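Local coordinates for protein putative chitobiase (Bacteroides thetaiotaomicron, PDB 3HNM) that is of unknown function but, as a putative chitobiase fragment with an F5/8 type C (discoidin-like) domain that holds a magnesium ion, probably binds carbohydrate, at residues N24-Q29 with T51-R56; V92-S97 with R154-E159. One frame throughout, in Å; residues are numbered along the deposited sequence.

Contact 1 (24-29 with 51-56) closes along the chain before contact 2 (92-97 with 154-159) opens, and their centres lie about 10 Å apart. They meet in the four-stranded antiparallel sheet, where strand 53-54 is the edge neighbour of strand 156-166: Trp53 N lies 2.9 Å from Leu157 O, a probable hydrogen bond. Contact 1 lays the loop after strand 20-23, from the five-stranded sheet, against the edge strand; contact 2 brings the loop after strand 74-83 onto the start of strand 156-166. Thr51 of segment 51-56 and Gly158 of segment 154-159 belong to the magnesium site with Ser43, Asp46 and Asn48, so the metal joins the two regions within one F5/8 type C domain.

Contact 1. Residues N24-Q29 with T51-R56; sequences NNCCTQ and TQWLCR
Asn25 meets 51-56 at Trp53 and Arg56 through both its backbone and its amide. Its carbonyl O lies at the edge of the Trp53 indole, near the ring plane, and takes a weak hydrogen bond from NE1 (3.2 Å). CG is anti to the backbone N (chi1 -175°), and OD1 beyond it accepts from the backbone N of Arg56, a 2.9 Å bond whose donor is tilted 33° from the carbonyl plane. Cys26 sets SG obliquely beside the indole, 4.5 Å from the centroid of the Trp53 five-membered ring, a sulfur-aromatic contact. Cys27 N gives a weak hydrogen bond to Leu54 O (2.8 Å), while its SG rests on Leu54 CB at 3.8 Å. At Gln29 the extended side chain puts OE1 over one face of the Arg56 guanidinium; the amide and guanidinium planes lie nearly parallel, 13° apart, but the angles are poor for hydrogen bonds, and the stronger partner of Arg56 is Asp30, in a salt bridge to NH2. An alanine at Arg56 would probably leave Asp30 without its ion-pair mate and the Gln29 amide free to turn. The loop 24-29, between strand 20-23 and helix 32-35, thus lies against edge strand 53-54, which pairs with strand 156-166 in the sheet, while Trp53 meets Phe67 of strand 65-71 edge-to-face.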
ATOM      1  N   ASN A  24       4.870  -4.631  -9.311  1.00 28.26           N
ATOM      2  CA  ASN A  24       4.616  -5.211 -10.625  1.00 27.69           C
ATOM      3  C   ASN A  24       3.723  -4.342 -11.509  1.00 27.99           C
ATOM      4  O   ASN A  24       3.467  -4.689 -12.663  1.00 26.98           O
ATOM      5  CB  ASN A  24       3.998  -6.615 -10.480  1.00 25.89           C
ATOM      6  CG  ASN A  24       2.495  -6.582 -10.201  1.00 26.16           C
ATOM      7  OD1 ASN A  24       1.994  -5.702  -9.506  1.00 26.56           O
ATOM      8  ND2 ASN A  24       1.777  -7.557 -10.730  1.00 26.86           N
ATOM      9  N   ASN A  25       3.253  -3.211 -10.987  1.00 29.24           N
ATOM     10  CA  ASN A  25       2.374  -2.358 -11.784  1.00 30.90           C
ATOM     11  C   ASN A  25       2.323  -0.889 -11.352  1.00 32.38           C
ATOM     12  O   ASN A  25       2.009  -0.565 -10.205  1.00 31.97           O
ATOM     13  CB  ASN A  25       0.964  -2.991 -11.785  1.00 29.67           C
ATOM     14  CG  ASN A  25      -0.020  -2.271 -12.685  1.00 28.33           C
ATOM     15  OD1 ASN A  25      -0.433  -1.168 -12.379  1.00 29.50           O
ATOM     16  ND2 ASN A  25      -0.404  -2.900 -13.800  1.00 26.01           N
ATOM     17  N   CYS A  26       2.654  -0.007 -12.294  1.00 34.88           N
ATOM     18  CA  CYS A  26       2.624   1.447 -12.086  1.00 35.64           C
ATOM     19  C   CYS A  26       2.460   2.116 -13.452  1.00 35.16           C
ATOM     20  O   CYS A  26       2.660   1.484 -14.486  1.00 37.37           O
ATOM     21  CB  CYS A  26       3.917   1.937 -11.419  1.00 35.31           C
ATOM     22  SG  CYS A  26       3.876   3.696 -10.894  1.00 40.11           S
ATOM     23  N   CYS A  27       2.092   3.387 -13.466  1.00 33.47           N
ATOM     24  CA  CYS A  27       1.917   4.089 -14.725  1.00 32.84           C
ATOM     25  C   CYS A  27       3.269   4.537 -15.292  1.00 31.55           C
ATOM     26  O   CYS A  27       3.377   4.794 -16.489  1.00 30.61           O
ATOM     27  CB  CYS A  27       1.034   5.308 -14.505  1.00 32.66           C
ATOM     28  SG  CYS A  27       1.794   6.506 -13.403  1.00 38.14           S
ATOM     29  N   THR A  28       4.285   4.616 -14.424  1.00 31.05           N
ATOM     30  CA  THR A  28       5.638   5.053 -14.795  1.00 31.32           C
ATOM     31  C   THR A  28       6.363   4.084 -15.732  1.00 33.87           C
ATOM     32  O   THR A  28       7.340   4.446 -16.399  1.00 34.10           O
ATOM     33  CB  THR A  28       6.556   5.277 -13.552  1.00 29.54           C
ATOM     34  OG1 THR A  28       6.892   4.017 -12.951  1.00 25.60           O
ATOM     35  CG2 THR A  28       5.869   6.166 -12.535  1.00 29.29           C
ATOM     36  N   GLN A  29       5.889   2.848 -15.790  1.00 35.76           N
ATOM     37  CA  GLN A  29       6.504   1.857 -16.661  1.00 36.70           C
ATOM     38  C   GLN A  29       6.630   2.395 -18.087  1.00 38.05           C
ATOM     39  O   GLN A  29       7.631   2.154 -18.762  1.00 38.38           O
ATOM     40  CB  GLN A  29       5.658   0.597 -16.665  1.00 35.47           C
ATOM     41  CG  GLN A  29       6.245  -0.538 -17.428  1.00 33.49           C
ATOM     42  CD  GLN A  29       5.226  -1.619 -17.631  1.00 34.09           C
ATOM     43  OE1 GLN A  29       5.065  -2.110 -18.738  1.00 34.24           O
ATOM     44  NE2 GLN A  29       4.518  -1.995 -16.562  1.00 31.42           N
ATOM     45  N   THR A  51      -0.669  12.878  -2.257  1.00 46.24           N
ATOM     46  CA  THR A  51       0.054  12.387  -3.419  1.00 44.00           C
ATOM     47  C   THR A  51      -0.478  10.976  -3.613  1.00 43.07           C
ATOM     48  O   THR A  51      -0.809  10.300  -2.630  1.00 43.66           O
ATOM     49  CB  THR A  51       1.538  12.268  -3.141  1.00 44.40           C
ATOM     50  OG1 THR A  51       1.730  11.341  -2.067  1.00 43.48           O
ATOM     51  CG2 THR A  51       2.119  13.609  -2.756  1.00 43.41           C
ATOM     52  N   GLN A  52      -0.536  10.514  -4.861  1.00 40.06           N
ATOM     53  CA  GLN A  52      -1.073   9.178  -5.141  1.00 36.18           C
ATOM     54  C   GLN A  52      -0.147   8.292  -5.956  1.00 34.83           C
ATOM     55  O   GLN A  52       0.975   8.665  -6.278  1.00 35.94           O
ATOM     56  CB  GLN A  52      -2.397   9.298  -5.900  1.00 32.03           C
ATOM     57  CG  GLN A  52      -2.182   9.636  -7.362  1.00 26.85           C
ATOM     58  CD  GLN A  52      -3.452   9.951  -8.091  1.00 26.39           C
ATOM     59  OE1 GLN A  52      -3.462  10.075  -9.311  1.00 24.21           O
ATOM     60  NE2 GLN A  52      -4.535  10.091  -7.352  1.00 25.67           N
ATOM     61  N   TRP A  53      -0.652   7.101  -6.266  1.00 34.29           N
ATOM     62  CA  TRP A  53       0.037   6.105  -7.084  1.00 32.21           C
ATOM     63  C   TRP A  53      -0.961   5.705  -8.166  1.00 31.15           C
ATOM     64  O   TRP A  53      -2.143   5.510  -7.880  1.00 28.63           O
ATOM     65  CB  TRP A  53       0.404   4.864  -6.267  1.00 32.28           C
ATOM     66  CG  TRP A  53       0.630   3.644  -7.125  1.00 32.30           C
ATOM     67  CD1 TRP A  53       1.784   3.288  -7.781  1.00 31.55           C
ATOM     68  CD2 TRP A  53      -0.348   2.661  -7.476  1.00 33.31           C
ATOM     69  NE1 TRP A  53       1.580   2.146  -8.521  1.00 31.14           N
ATOM     70  CE2 TRP A  53       0.280   1.739  -8.354  1.00 34.09           C
ATOM     71  CE3 TRP A  53      -1.699   2.469  -7.138  1.00 32.85           C
ATOM     72  CZ2 TRP A  53      -0.406   0.634  -8.901  1.00 34.74           C
ATOM     73  CZ3 TRP A  53      -2.377   1.375  -7.681  1.00 34.29           C
ATOM     74  CH2 TRP A  53      -1.726   0.472  -8.553  1.00 34.84           C
ATOM     75  N   LEU A  54      -0.490   5.577  -9.401  1.00 30.96           N
ATOM     76  CA  LEU A  54      -1.374   5.203 -10.489  1.00 31.56           C
ATOM     77  C   LEU A  54      -0.899   3.909 -11.151  1.00 32.01           C
ATOM     78  O   LEU A  54       0.296   3.709 -11.365  1.00 33.12           O
ATOM     79  CB  LEU A  54      -1.446   6.331 -11.517  1.00 30.00           C
ATOM     80  CG  LEU A  54      -2.703   6.326 -12.377  1.00 31.50           C
ATOM     81  CD1 LEU A  54      -3.915   6.500 -11.465  1.00 30.82           C
ATOM     82  CD2 LEU A  54      -2.643   7.445 -13.421  1.00 31.21           C
ATOM     83  N   CYS A  55      -1.845   3.023 -11.438  1.00 30.74           N
ATOM     84  CA  CYS A  55      -1.548   1.748 -12.084  1.00 31.12           C
ATOM     85  C   CYS A  55      -1.111   2.025 -13.527  1.00 32.07           C
ATOM     86  O   CYS A  55      -1.089   3.176 -13.946  1.00 34.14           O
ATOM     87  CB  CYS A  55      -2.803   0.897 -12.110  1.00 28.94           C
ATOM     88  SG  CYS A  55      -4.132   1.743 -12.936  1.00 27.68           S
ATOM     89  N   ARG A  56      -0.770   0.984 -14.284  1.00 31.34           N
ATOM     90  CA  ARG A  56      -0.374   1.181 -15.672  1.00 30.61           C
ATOM     91  C   ARG A  56      -1.634   1.653 -16.379  1.00 30.94           C
ATOM     92  O   ARG A  56      -2.689   1.028 -16.264  1.00 32.06           O
ATOM     93  CB  ARG A  56       0.109  -0.116 -16.296  1.00 29.49           C
ATOM     94  CG  ARG A  56       1.319   0.087 -17.145  1.00 29.24           C
ATOM     95  CD  ARG A  56       1.516  -1.047 -18.102  1.00 29.51           C
ATOM     96  NE  ARG A  56       2.442  -0.657 -19.155  1.00 30.83           N
ATOM     97  CZ  ARG A  56       2.583  -1.305 -20.301  1.00 31.34           C
ATOM     98  NH1 ARG A  56       1.855  -2.385 -20.543  1.00 33.88           N
ATOM     99  NH2 ARG A  56       3.447  -0.869 -21.204  1.00 32.49           N
TER

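Contact 2. Residues V92-S97 with R154-E159; sequences VWAGTS and RVSLGE
Thr96 reaches across to Arg154 with its hydroxyl: OG1 donates to the carbonyl O of Arg154 at 2.6 Å, lying in the carbonyl plane with a C=O...OG1 angle of 154°. Its chi1 of 48° sets OG1 between the backbone N and the carbonyl carbon, and there the same oxygen also touches Val155 CB at 3.6 Å. Two residues along from Arg154 and two back from Thr96, Ser156 N gives a weak hydrogen bond to Ala94 O (3.0 Å). That carbonyl is also approached by the CA-H of Val155, and Gly95 CA makes a similar C-H...O contact with Ser156 O, so two backbone oxygens, one from each segment, take contacts from the facing segment. Trp93 and Arg154 lie side by side and point the same way. The six-membered part of the indole, through CZ3 and CH2, meets the aliphatic start of the arginine, with CZ3 3.8 Å from Arg154 CB. Arg154 has CG beside its backbone N and anti to the carbonyl carbon, and a bend at chi2 turns the chain beyond CG, its charged end going to Asp151 in a salt bridge and to Trp57 in a cation-pi contact. The guanidinium plane stands 90° to the indole of Trp93. Ser156 OG is hydrogen-bonded to His91 O, just before the loop segment. Farther along, Ser97 OG packs on Leu157 CD1 at 3.9 Å. The chemistry is therefore mostly backbone polarity met within a buried contact: the Thr96 hydroxyl and, weakly, the Ser156 N-H bond to carbonyls of the facing segment, while apolar methylenes fill in at the indole and the charge of Arg154 is answered by Asp151.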
ATOM      1  N   VAL A  92      -8.993  10.408  -7.563  1.00 40.02           N
ATOM      2  CA  VAL A  92      -9.700   9.921  -6.382  1.00 37.45           C
ATOM      3  C   VAL A  92     -10.763   8.914  -6.823  1.00 37.29           C
ATOM      4  O   VAL A  92     -11.142   8.024  -6.056  1.00 38.26           O
ATOM      5  CB  VAL A  92     -10.373  11.068  -5.590  1.00 34.60           C
ATOM      6  CG1 VAL A  92      -9.318  11.979  -5.003  1.00 33.02           C
ATOM      7  CG2 VAL A  92     -11.300  11.852  -6.490  1.00 36.04           C
ATOM      8  N   TRP A  93     -11.237   9.048  -8.060  1.00 35.57           N
ATOM      9  CA  TRP A  93     -12.243   8.124  -8.579  1.00 35.68           C
ATOM     10  C   TRP A  93     -11.579   6.779  -8.911  1.00 36.09           C
ATOM     11  O   TRP A  93     -12.253   5.753  -9.051  1.00 35.36           O
ATOM     12  CB  TRP A  93     -12.949   8.695  -9.839  1.00 34.50           C
ATOM     13  CG  TRP A  93     -12.031   8.943 -11.017  1.00 34.50           C
ATOM     14  CD1 TRP A  93     -11.312  10.070 -11.257  1.00 35.49           C
ATOM     15  CD2 TRP A  93     -11.600   7.983 -12.000  1.00 34.01           C
ATOM     16  NE1 TRP A  93     -10.443   9.874 -12.312  1.00 34.30           N
ATOM     17  CE2 TRP A  93     -10.601   8.600 -12.783  1.00 33.23           C
ATOM     18  CE3 TRP A  93     -11.954   6.660 -12.283  1.00 33.00           C
ATOM     19  CZ2 TRP A  93      -9.955   7.948 -13.824  1.00 32.41           C
ATOM     20  CZ3 TRP A  93     -11.306   6.008 -13.321  1.00 33.20           C
ATOM     21  CH2 TRP A  93     -10.318   6.653 -14.077  1.00 33.00           C
ATOM     22  N   ALA A  94     -10.251   6.781  -9.007  1.00 36.09           N
ATOM     23  CA  ALA A  94      -9.506   5.571  -9.341  1.00 35.82           C
ATOM     24  C   ALA A  94      -9.252   4.635  -8.160  1.00 34.59           C
ATOM     25  O   ALA A  94      -8.974   3.458  -8.364  1.00 33.91           O
ATOM     26  CB  ALA A  94      -8.191   5.949  -9.998  1.00 36.87           C
ATOM     27  N   GLY A  95      -9.348   5.158  -6.938  1.00 33.65           N
ATOM     28  CA  GLY A  95      -9.136   4.332  -5.760  1.00 33.01           C
ATOM     29  C   GLY A  95     -10.264   3.328  -5.680  1.00 32.08           C
ATOM     30  O   GLY A  95     -11.316   3.605  -5.113  1.00 32.77           O
ATOM     31  N   THR A  96     -10.043   2.150  -6.245  1.00 30.94           N
ATOM     32  CA  THR A  96     -11.081   1.142  -6.278  1.00 29.01           C
ATOM     33  C   THR A  96     -10.708  -0.180  -5.632  1.00 27.13           C
ATOM     34  O   THR A  96     -11.323  -1.210  -5.912  1.00 26.67           O
ATOM     35  CB  THR A  96     -11.532   0.913  -7.740  1.00 29.54           C
ATOM     36  OG1 THR A  96     -10.378   0.754  -8.575  1.00 28.75           O
ATOM     37  CG2 THR A  96     -12.348   2.105  -8.241  1.00 29.45           C
ATOM     38  N   SER A  97      -9.704  -0.153  -4.762  1.00 25.62           N
ATOM     39  CA  SER A  97      -9.266  -1.369  -4.075  1.00 23.80           C
ATOM     40  C   SER A  97     -10.478  -1.984  -3.383  1.00 24.44           C
ATOM     41  O   SER A  97     -11.161  -1.317  -2.608  1.00 24.49           O
ATOM     42  CB  SER A  97      -8.185  -1.030  -3.054  1.00 22.75           C
ATOM     43  OG  SER A  97      -7.132  -0.290  -3.650  1.00 20.17           O
ATOM     44  N   ARG A 154      -9.594   0.451 -13.396  1.00 29.34           N
ATOM     45  CA  ARG A 154      -8.605   1.515 -13.173  1.00 29.57           C
ATOM     46  C   ARG A 154      -8.351   1.482 -11.680  1.00 28.28           C
ATOM     47  O   ARG A 154      -9.209   1.049 -10.921  1.00 29.39           O
ATOM     48  CB  ARG A 154      -9.178   2.882 -13.555  1.00 31.14           C
ATOM     49  CG  ARG A 154      -9.401   3.080 -15.027  1.00 33.38           C
ATOM     50  CD  ARG A 154      -8.094   2.983 -15.763  1.00 35.59           C
ATOM     51  NE  ARG A 154      -8.236   3.275 -17.187  1.00 38.54           N
ATOM     52  CZ  ARG A 154      -7.246   3.136 -18.059  1.00 40.34           C
ATOM     53  NH1 ARG A 154      -6.059   2.713 -17.643  1.00 42.59           N
ATOM     54  NH2 ARG A 154      -7.433   3.412 -19.336  1.00 41.22           N
ATOM     55  N   VAL A 155      -7.182   1.912 -11.243  1.00 26.52           N
ATOM     56  CA  VAL A 155      -6.946   1.904  -9.810  1.00 26.51           C
ATOM     57  C   VAL A 155      -5.774   2.782  -9.388  1.00 26.14           C
ATOM     58  O   VAL A 155      -4.709   2.771 -10.014  1.00 25.20           O
ATOM     59  CB  VAL A 155      -6.820   0.416  -9.265  1.00 25.81           C
ATOM     60  CG1 VAL A 155      -6.274  -0.489 -10.344  1.00 28.89           C
ATOM     61  CG2 VAL A 155      -5.938   0.350  -8.028  1.00 24.13           C
ATOM     62  N   SER A 156      -6.020   3.598  -8.364  1.00 25.68           N
ATOM     63  CA  SER A 156      -5.001   4.473  -7.813  1.00 28.07           C
ATOM     64  C   SER A 156      -5.046   4.345  -6.295  1.00 30.25           C
ATOM     65  O   SER A 156      -6.112   4.147  -5.713  1.00 30.75           O
ATOM     66  CB  SER A 156      -5.209   5.925  -8.248  1.00 25.96           C
ATOM     67  OG  SER A 156      -6.462   6.422  -7.845  1.00 20.94           O
ATOM     68  N   LEU A 157      -3.874   4.433  -5.667  1.00 33.47           N
ATOM     69  CA  LEU A 157      -3.740   4.298  -4.219  1.00 34.41           C
ATOM     70  C   LEU A 157      -3.176   5.549  -3.563  1.00 36.76           C
ATOM     71  O   LEU A 157      -2.223   6.146  -4.064  1.00 37.68           O
ATOM     72  CB  LEU A 157      -2.819   3.127  -3.893  1.00 32.16           C
ATOM     73  CG  LEU A 157      -2.948   2.653  -2.455  1.00 31.02           C
ATOM     74  CD1 LEU A 157      -4.370   2.128  -2.245  1.00 31.71           C
ATOM     75  CD2 LEU A 157      -1.931   1.566  -2.171  1.00 29.59           C
ATOM     76  N   GLY A 158      -3.752   5.929  -2.426  1.00 38.12           N
ATOM     77  CA  GLY A 158      -3.272   7.103  -1.721  1.00 38.84           C
ATOM     78  C   GLY A 158      -2.015   6.828  -0.911  1.00 40.27           C
ATOM     79  O   GLY A 158      -0.962   7.417  -1.169  1.00 40.45           O
ATOM     80  N   GLU A 159      -2.118   5.927   0.062  1.00 40.65           N
ATOM     81  CA  GLU A 159      -0.979   5.598   0.906  1.00 42.35           C
ATOM     82  C   GLU A 159      -1.183   4.378   1.824  1.00 43.21           C
ATOM     83  O   GLU A 159      -2.316   3.977   2.110  1.00 42.86           O
ATOM     84  CB  GLU A 159      -0.628   6.809   1.744  1.00 42.69           C
ATOM     85  CG  GLU A 159       0.653   6.669   2.464  1.00 46.49           C
ATOM     86  CD  GLU A 159       1.244   8.000   2.768  1.00 49.99           C
ATOM     87  OE1 GLU A 159       0.535   8.786   3.443  1.00 52.80           O
ATOM     88  OE2 GLU A 159       2.399   8.266   2.333  1.00 49.79           O
TER